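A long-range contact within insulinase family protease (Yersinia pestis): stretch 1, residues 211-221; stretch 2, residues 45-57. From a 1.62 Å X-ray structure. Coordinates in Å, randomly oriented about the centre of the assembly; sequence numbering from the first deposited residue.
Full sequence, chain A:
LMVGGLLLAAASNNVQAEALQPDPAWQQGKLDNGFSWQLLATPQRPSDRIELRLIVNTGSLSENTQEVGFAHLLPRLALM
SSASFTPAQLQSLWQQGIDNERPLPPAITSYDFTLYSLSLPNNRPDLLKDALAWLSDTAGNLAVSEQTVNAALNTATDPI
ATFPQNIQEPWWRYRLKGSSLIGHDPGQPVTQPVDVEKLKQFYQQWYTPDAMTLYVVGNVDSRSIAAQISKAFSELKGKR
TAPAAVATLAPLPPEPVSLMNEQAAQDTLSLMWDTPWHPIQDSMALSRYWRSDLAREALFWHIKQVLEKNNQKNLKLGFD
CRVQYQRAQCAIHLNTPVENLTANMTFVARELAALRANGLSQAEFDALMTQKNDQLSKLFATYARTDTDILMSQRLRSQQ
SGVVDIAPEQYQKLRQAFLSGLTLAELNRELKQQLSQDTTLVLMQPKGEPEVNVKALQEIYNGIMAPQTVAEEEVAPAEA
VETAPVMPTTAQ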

ATOM      1  N   ALA A 211      16.640  10.693  -5.443  1.00 10.16           N
ATOM      2  CA  ALA A 211      15.413  10.479  -4.724  1.00 10.90           C
ATOM      3  C   ALA A 211      14.304   9.962  -5.648  1.00 10.51           C
ATOM      4  O   ALA A 211      13.154   9.993  -5.248  1.00 11.23           O
ATOM      5  CB  ALA A 211      14.978  11.749  -4.072  1.00 11.95           C
HETATM    6  N   MSE A 212      14.671   9.453  -6.825  1.00  8.87           N
HETATM    7  CA  MSE A 212      13.683   9.037  -7.836  1.00  7.78           C
HETATM    8  C   MSE A 212      13.888   7.612  -8.297  1.00  8.80           C
HETATM    9  O   MSE A 212      15.018   7.170  -8.497  1.00  8.78           O
HETATM   10  CB  MSE A 212      13.733   9.922  -9.074  1.00  8.48           C
HETATM   11  CG  MSE A 212      13.529  11.390  -8.738  1.00  9.16           C
HETATM   12 SE   MSE A 212      13.453  12.442 -10.343  0.60 11.16          SE
HETATM   13  CE  MSE A 212      13.123  14.186  -9.530  1.00 10.56           C
ATOM     14  N   THR A 213      12.777   6.933  -8.532  1.00  6.82           N
ATOM     15  CA  THR A 213      12.782   5.621  -9.179  1.00  7.37           C
ATOM     16  C   THR A 213      11.675   5.568 -10.199  1.00  8.58           C
ATOM     17  O   THR A 213      10.486   5.832  -9.861  1.00  8.41           O
ATOM     18  CB  THR A 213      12.574   4.469  -8.207  1.00  7.46           C
ATOM     19  OG1 THR A 213      13.539   4.555  -7.120  1.00 11.38           O
ATOM     20  CG2 THR A 213      12.695   3.138  -8.868  1.00 10.51           C
ATOM     21  N   LEU A 214      12.058   5.171 -11.413  1.00  9.04           N
ATOM     22  CA  LEU A 214      11.078   4.905 -12.457  1.00  7.05           C
ATOM     23  C   LEU A 214      10.812   3.409 -12.589  1.00  8.36           C
ATOM     24  O   LEU A 214      11.768   2.623 -12.636  1.00  9.25           O
ATOM     25  CB  LEU A 214      11.581   5.429 -13.806  1.00  8.35           C
ATOM     26  CG  LEU A 214      10.679   5.172 -15.012  1.00  8.35           C
ATOM     27  CD1 LEU A 214       9.415   6.000 -15.012  1.00 12.35           C
ATOM     28  CD2 LEU A 214      11.479   5.400 -16.327  1.00 12.72           C
ATOM     29  N   TYR A 215       9.539   3.027 -12.608  1.00  6.97           N
ATOM     30  CA  TYR A 215       9.169   1.645 -12.806  1.00  8.42           C
ATOM     31  C   TYR A 215       8.360   1.535 -14.091  1.00  7.57           C
ATOM     32  O   TYR A 215       7.551   2.394 -14.391  1.00  7.50           O
ATOM     33  CB  TYR A 215       8.243   1.127 -11.677  1.00  7.82           C
ATOM     34  CG  TYR A 215       8.789   1.254 -10.276  1.00  8.57           C
ATOM     35  CD1 TYR A 215       9.298   0.125  -9.623  1.00 10.75           C
ATOM     36  CD2 TYR A 215       8.732   2.434  -9.608  1.00  9.04           C
ATOM     37  CE1 TYR A 215       9.823   0.234  -8.321  1.00  9.29           C
ATOM     38  CE2 TYR A 215       9.254   2.563  -8.350  1.00  9.35           C
ATOM     39  CZ  TYR A 215       9.782   1.429  -7.714  1.00 10.73           C
ATOM     40  OH  TYR A 215      10.274   1.545  -6.399  1.00 15.09           O
ATOM     41  N   VAL A 216       8.589   0.455 -14.853  1.00  7.74           N
ATOM     42  CA  VAL A 216       7.887   0.213 -16.079  1.00  8.21           C
ATOM     43  C   VAL A 216       7.493  -1.267 -16.078  1.00  8.53           C
ATOM     44  O   VAL A 216       8.370  -2.159 -15.883  1.00  9.42           O
ATOM     45  CB  VAL A 216       8.748   0.487 -17.320  1.00  8.50           C
ATOM     46  CG1 VAL A 216       8.003   0.164 -18.651  1.00  8.93           C
ATOM     47  CG2 VAL A 216       9.258   1.945 -17.318  1.00 11.31           C
ATOM     48  N   VAL A 217       6.229  -1.520 -16.393  1.00  7.27           N
ATOM     49  CA  VAL A 217       5.750  -2.899 -16.593  1.00  7.83           C
ATOM     50  C   VAL A 217       5.025  -2.981 -17.923  1.00  9.53           C
ATOM     51  O   VAL A 217       4.077  -2.206 -18.160  1.00  9.31           O
ATOM     52  CB  VAL A 217       4.743  -3.284 -15.516  1.00  7.72           C
ATOM     53  CG1 VAL A 217       4.123  -4.685 -15.778  1.00  8.10           C
ATOM     54  CG2 VAL A 217       5.441  -3.257 -14.117  1.00  9.00           C
ATOM     55  N   GLY A 218       5.405  -3.965 -18.734  1.00  8.62           N
ATOM     56  CA  GLY A 218       4.682  -4.155 -19.981  1.00  9.52           C
ATOM     57  C   GLY A 218       5.467  -4.896 -21.004  1.00  9.68           C
ATOM     58  O   GLY A 218       6.610  -5.284 -20.788  1.00  9.77           O
ATOM     59  N   ASN A 219       4.833  -5.143 -22.147  1.00 10.29           N
ATOM     60  CA  ASN A 219       5.489  -5.908 -23.198  1.00 12.27           C
ATOM     61  C   ASN A 219       6.306  -4.934 -23.991  1.00 15.12           C
ATOM     62  O   ASN A 219       5.925  -4.520 -25.087  1.00 17.50           O
ATOM     63  CB  ASN A 219       4.472  -6.617 -24.089  1.00 12.86           C
ATOM     64  CG  ASN A 219       5.166  -7.456 -25.169  1.00 11.31           C
ATOM     65  OD1 ASN A 219       6.245  -7.996 -24.938  1.00 17.01           O
ATOM     66  ND2 ASN A 219       4.491  -7.647 -26.308  1.00 15.87           N
ATOM     67  N   VAL A 220       7.412  -4.514 -23.402  1.00 15.69           N
ATOM     68  CA  VAL A 220       8.245  -3.535 -24.005  1.00 16.90           C
ATOM     69  C   VAL A 220       9.539  -4.180 -24.494  1.00 17.15           C
ATOM     70  O   VAL A 220       9.830  -5.302 -24.148  1.00 16.84           O
ATOM     71  CB  VAL A 220       8.560  -2.407 -23.020  1.00 17.50           C
ATOM     72  CG1 VAL A 220       7.275  -1.812 -22.491  1.00 17.37           C
ATOM     73  CG2 VAL A 220       9.309  -2.913 -21.887  1.00 15.40           C
ATOM     74  N   ASP A 221      10.314  -3.397 -25.239  1.00 17.47           N
ATOM     75  CA  ASP A 221      11.630  -3.775 -25.725  1.00 17.62           C
ATOM     76  C   ASP A 221      12.629  -3.311 -24.671  1.00 17.86           C
ATOM     77  O   ASP A 221      12.900  -2.147 -24.566  1.00 17.14           O
ATOM     78  CB  ASP A 221      11.831  -3.113 -27.105  1.00 18.31           C
ATOM     79  CG  ASP A 221      13.229  -3.349 -27.704  1.00 19.63           C
ATOM     80  OD1 ASP A 221      14.188  -3.636 -26.940  1.00 21.90           O
ATOM     81  OD2 ASP A 221      13.312  -3.285 -28.979  1.00 23.47           O
TER
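Stretch 2 (45-57) RPSDRIELRLIVN

Antiparallel pairing can join strands that lie far apart in sequence, and this protease from Yersinia pestis offers a clear example: no two touching residues lie fewer than 154 positions apart. Stretch 2 enters through a type I turn from Arg45 to Asp48, extends as a strand from Ile50 to Val56, and runs against strand 212-218 with an angle of 168° between their N-to-C directions. The axes approach to 4.7 Å, and the two stretches together bury 890 Å².

The backbone sets the register. Narrow and wide pairs alternate, as they must in an antiparallel ladder. In the wide pairs, Thr213 with Ile55, Tyr215 with Arg53 and Val217 with Glu51, the CA atoms stand 5.1 to 5.3 Å apart and each residue both donates to and accepts from its partner. Thus Tyr215 N lies 2.8 Å from Arg53 O, while Arg53 N lies 2.9 Å from Tyr215 O. The ladder is extended by Asn57 N, 2.8 Å from Ala211 O. Between these rungs, Met212 faces Val56, Leu214 faces Leu54 and Val216 faces Leu52, with CA atoms 4.5 to 4.6 Å apart. Here CA-H...O contacts supplement the ladder, among them Met212 CA to Ile55 O at 3.2 Å.

Side chains divide between the two faces of the sheet. On the face carrying Met212, Leu214 and Val216, packing is apolar: Met212 CG, in a selenomethionine, meets Val56 CG2 at 4.1 Å, and Leu54 CD1 lies 4.2 Å from Leu214 CB and equally far from Met212 CB. The other face carries Thr213, Tyr215 and Val217 beside Ile55, Arg53 and Glu51. Tyr215 CE2 approaches Ile55 CD1 to 3.7 Å. Arg53 and Glu51 turn their ends away from stretch 1 and form a salt bridge within stretch 2, Arg53 NH2 to Glu51 OE1 at 2.9 Å.

Where the ladder ends, Gly218 makes room for a neighbour. Its CA lies 3.7 Å from Ile50 CD1, and a CB in its place would come within 2.4 Å of that methyl; its backbone angles by themselves also call for glycine. Ile50 then reaches Val220, CG2 to CG1, at 3.9 Å.

Polar contacts close this end. Asn219 ND2 donates to Pro46 O at 3.2 Å, tying stretch 1 to the turn. A water accepts from Asn219 N and donates to Arg45 O and Asp48 O, its oxygen 2.8 Å from each of these three atoms.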

ATOM      1  N   ARG A  45       1.777 -10.868 -21.276  1.00 16.64           N
ATOM      2  CA  ARG A  45       0.691  -9.891 -21.428  1.00 15.83           C
ATOM      3  C   ARG A  45       0.964  -9.040 -22.678  1.00 16.18           C
ATOM      4  O   ARG A  45       1.194  -7.839 -22.579  1.00 14.74           O
ATOM      5  CB  ARG A  45       0.612  -9.005 -20.162  1.00 15.93           C
ATOM      6  CG  ARG A  45       0.388  -9.709 -18.805  1.00 17.53           C
ATOM      7  CD  ARG A  45      -0.921 -10.400 -18.751  1.00 19.03           C
ATOM      8  NE  ARG A  45      -2.038  -9.442 -18.760  1.00 16.23           N
ATOM      9  CZ  ARG A  45      -3.314  -9.806 -18.652  1.00 18.49           C
ATOM     10  NH1 ARG A  45      -3.655 -11.100 -18.580  1.00 18.78           N
ATOM     11  NH2 ARG A  45      -4.258  -8.873 -18.656  1.00 19.03           N
ATOM     12  N   PRO A  46       0.950  -9.664 -23.876  1.00 15.78           N
ATOM     13  CA  PRO A  46       1.548  -9.020 -24.999  1.00 16.55           C
ATOM     14  C   PRO A  46       0.777  -7.806 -25.486  1.00 16.15           C
ATOM     15  O   PRO A  46       1.396  -6.929 -26.072  1.00 18.54           O
ATOM     16  CB  PRO A  46       1.571 -10.130 -26.069  1.00 17.24           C
ATOM     17  CG  PRO A  46       0.463 -11.007 -25.684  1.00 16.57           C
ATOM     18  CD  PRO A  46       0.559 -11.048 -24.200  1.00 16.73           C
ATOM     19  N   SER A  47      -0.535  -7.752 -25.191  1.00 16.19           N
ATOM     20  CA  SER A  47      -1.435  -6.705 -25.645  1.00 18.48           C
ATOM     21  C   SER A  47      -1.906  -5.741 -24.539  1.00 17.18           C
ATOM     22  O   SER A  47      -2.681  -4.809 -24.811  1.00 17.46           O
ATOM     23  CB  SER A  47      -2.644  -7.339 -26.347  1.00 18.45           C
ATOM     24  OG  SER A  47      -3.475  -8.035 -25.442  1.00 23.08           O
ATOM     25  N   ASP A  48      -1.423  -5.946 -23.301  1.00 14.50           N
ATOM     26  CA  ASP A  48      -1.891  -5.169 -22.181  1.00 12.47           C
ATOM     27  C   ASP A  48      -1.212  -3.765 -22.184  1.00 11.36           C
ATOM     28  O   ASP A  48      -0.194  -3.521 -22.832  1.00 10.99           O
ATOM     29  CB  ASP A  48      -1.541  -5.940 -20.922  1.00 13.31           C
ATOM     30  CG  ASP A  48      -2.465  -5.681 -19.784  1.00 14.54           C
ATOM     31  OD1 ASP A  48      -3.295  -4.711 -19.823  1.00 19.00           O
ATOM     32  OD2 ASP A  48      -2.327  -6.455 -18.810  1.00 13.47           O
ATOM     33  N   ARG A  49      -1.791  -2.852 -21.434  1.00 10.80           N
ATOM     34  CA  ARG A  49      -1.289  -1.480 -21.359  1.00  8.76           C
ATOM     35  C   ARG A  49       0.078  -1.433 -20.659  1.00 10.03           C
ATOM     36  O   ARG A  49       0.424  -2.312 -19.818  1.00 11.68           O
ATOM     37  CB  ARG A  49      -2.314  -0.598 -20.621  1.00 10.31           C
ATOM     38  CG  ARG A  49      -3.645  -0.408 -21.412  1.00  9.94           C
ATOM     39  CD  ARG A  49      -4.501   0.611 -20.765  1.00 10.06           C
ATOM     40  NE  ARG A  49      -4.114   2.011 -20.978  1.00 10.48           N
ATOM     41  CZ  ARG A  49      -4.435   2.758 -22.041  1.00 10.54           C
ATOM     42  NH1 ARG A  49      -5.157   2.229 -23.028  1.00 13.25           N
ATOM     43  NH2 ARG A  49      -4.092   4.016 -22.123  1.00 13.02           N
ATOM     44  N   ILE A  50       0.860  -0.435 -21.045  1.00  9.31           N
ATOM     45  CA  ILE A  50       2.227  -0.265 -20.512  1.00  8.93           C
ATOM     46  C   ILE A  50       2.066   0.661 -19.362  1.00  8.16           C
ATOM     47  O   ILE A  50       1.605   1.810 -19.543  1.00  9.32           O
ATOM     48  CB  ILE A  50       3.154   0.318 -21.541  1.00  9.57           C
ATOM     49  CG1 ILE A  50       3.165  -0.492 -22.829  1.00 12.20           C
ATOM     50  CG2 ILE A  50       4.592   0.542 -21.001  1.00 11.74           C
ATOM     51  CD1 ILE A  50       3.330  -1.942 -22.626  1.00 13.52           C
ATOM     52  N   GLU A  51       2.522   0.234 -18.168  1.00  7.96           N
ATOM     53  CA  GLU A  51       2.389   1.037 -16.952  1.00  7.31           C
ATOM     54  C   GLU A  51       3.718   1.658 -16.548  1.00  8.24           C
ATOM     55  O   GLU A  51       4.709   0.966 -16.459  1.00  8.08           O
ATOM     56  CB  GLU A  51       1.852   0.192 -15.797  1.00  7.39           C
ATOM     57  CG  GLU A  51       0.485  -0.445 -16.064  1.00  7.94           C
ATOM     58  CD  GLU A  51      -0.626   0.591 -16.155  1.00  9.61           C
ATOM     59  OE1 GLU A  51      -0.557   1.599 -15.414  1.00  9.67           O
ATOM     60  OE2 GLU A  51      -1.601   0.385 -16.942  1.00 10.47           O
ATOM     61  N   LEU A  52       3.709   2.975 -16.311  1.00  6.72           N
ATOM     62  CA  LEU A  52       4.877   3.700 -15.865  1.00  7.76           C
ATOM     63  C   LEU A  52       4.574   4.373 -14.528  1.00  6.53           C
ATOM     64  O   LEU A  52       3.506   4.998 -14.334  1.00  8.09           O
ATOM     65  CB  LEU A  52       5.290   4.759 -16.906  1.00  7.86           C
ATOM     66  CG  LEU A  52       5.715   4.265 -18.289  1.00 10.84           C
ATOM     67  CD1 LEU A  52       4.526   4.188 -19.176  1.00 15.25           C
ATOM     68  CD2 LEU A  52       6.668   5.287 -18.878  1.00 18.20           C
ATOM     69  N   ARG A  53       5.529   4.328 -13.605  1.00  7.84           N
ATOM     70  CA  ARG A  53       5.367   4.992 -12.331  1.00  8.12           C
ATOM     71  C   ARG A  53       6.687   5.705 -12.028  1.00  9.08           C
ATOM     72  O   ARG A  53       7.758   5.090 -12.134  1.00  9.74           O
ATOM     73  CB  ARG A  53       5.035   3.993 -11.203  1.00  7.82           C
ATOM     74  CG  ARG A  53       3.797   3.217 -11.476  1.00  6.55           C
ATOM     75  CD  ARG A  53       2.515   3.991 -11.254  1.00  9.32           C
ATOM     76  NE  ARG A  53       1.430   3.027 -11.396  1.00  9.53           N
ATOM     77  CZ  ARG A  53       0.903   2.646 -12.561  1.00  8.56           C
ATOM     78  NH1 ARG A  53       1.238   3.211 -13.693  1.00  8.79           N
ATOM     79  NH2 ARG A  53       0.041   1.645 -12.619  1.00  8.95           N
ATOM     80  N   LEU A  54       6.614   6.979 -11.646  1.00  7.76           N
ATOM     81  CA  LEU A  54       7.793   7.673 -11.181  1.00  7.54           C
ATOM     82  C   LEU A  54       7.520   8.010  -9.757  1.00  7.77           C
ATOM     83  O   LEU A  54       6.596   8.791  -9.464  1.00  7.89           O
ATOM     84  CB  LEU A  54       8.096   8.946 -12.001  1.00  6.92           C
ATOM     85  CG  LEU A  54       9.303   9.779 -11.515  1.00  8.90           C
ATOM     86  CD1 LEU A  54      10.639   9.022 -11.822  1.00 10.30           C
ATOM     87  CD2 LEU A  54       9.293  11.136 -12.223  1.00 10.81           C
ATOM     88  N   ILE A  55       8.309   7.422  -8.861  1.00  7.40           N
ATOM     89  CA  ILE A  55       8.262   7.818  -7.441  1.00  8.81           C
ATOM     90  C   ILE A  55       9.375   8.791  -7.155  1.00  9.63           C
ATOM     91  O   ILE A  55      10.557   8.570  -7.497  1.00  8.95           O
ATOM     92  CB  ILE A  55       8.375   6.603  -6.446  1.00 10.53           C
ATOM     93  CG1 ILE A  55       7.206   5.677  -6.575  1.00 14.33           C
ATOM     94  CG2 ILE A  55       8.430   7.150  -4.950  1.00 12.38           C
ATOM     95  CD1 ILE A  55       7.384   4.354  -5.735  1.00 16.75           C
ATOM     96  N   VAL A  56       8.988   9.903  -6.555  1.00  9.73           N
ATOM     97  CA  VAL A  56       9.948  10.932  -6.081  1.00  9.42           C
ATOM     98  C   VAL A  56       9.786  10.925  -4.558  1.00  8.77           C
ATOM     99  O   VAL A  56       8.670  11.084  -4.055  1.00  9.29           O
ATOM    100  CB  VAL A  56       9.622  12.342  -6.646  1.00  9.47           C
ATOM    101  CG1 VAL A  56      10.661  13.379  -6.156  1.00 10.90           C
ATOM    102  CG2 VAL A  56       9.551  12.345  -8.226  1.00 10.26           C
ATOM    103  N   ASN A  57      10.887  10.755  -3.827  1.00  9.96           N
ATOM    104  CA  ASN A  57      10.834  10.688  -2.368  1.00  9.84           C
ATOM    105  C   ASN A  57      10.743  12.087  -1.749  1.00 10.23           C
ATOM    106  O   ASN A  57      11.646  12.509  -0.985  1.00 11.77           O
ATOM    107  CB  ASN A  57      12.059   9.954  -1.839  1.00  9.99           C
ATOM    108  CG  ASN A  57      12.125   8.536  -2.271  1.00 16.53           C
ATOM    109  OD1 ASN A  57      11.079   7.833  -2.370  1.00 21.84           O
ATOM    110  ND2 ASN A  57      13.339   8.069  -2.477  1.00 23.16           N
TER
HETATM  111  O   HOH W   1       2.027  -5.173 -22.251  1.00 13.29           O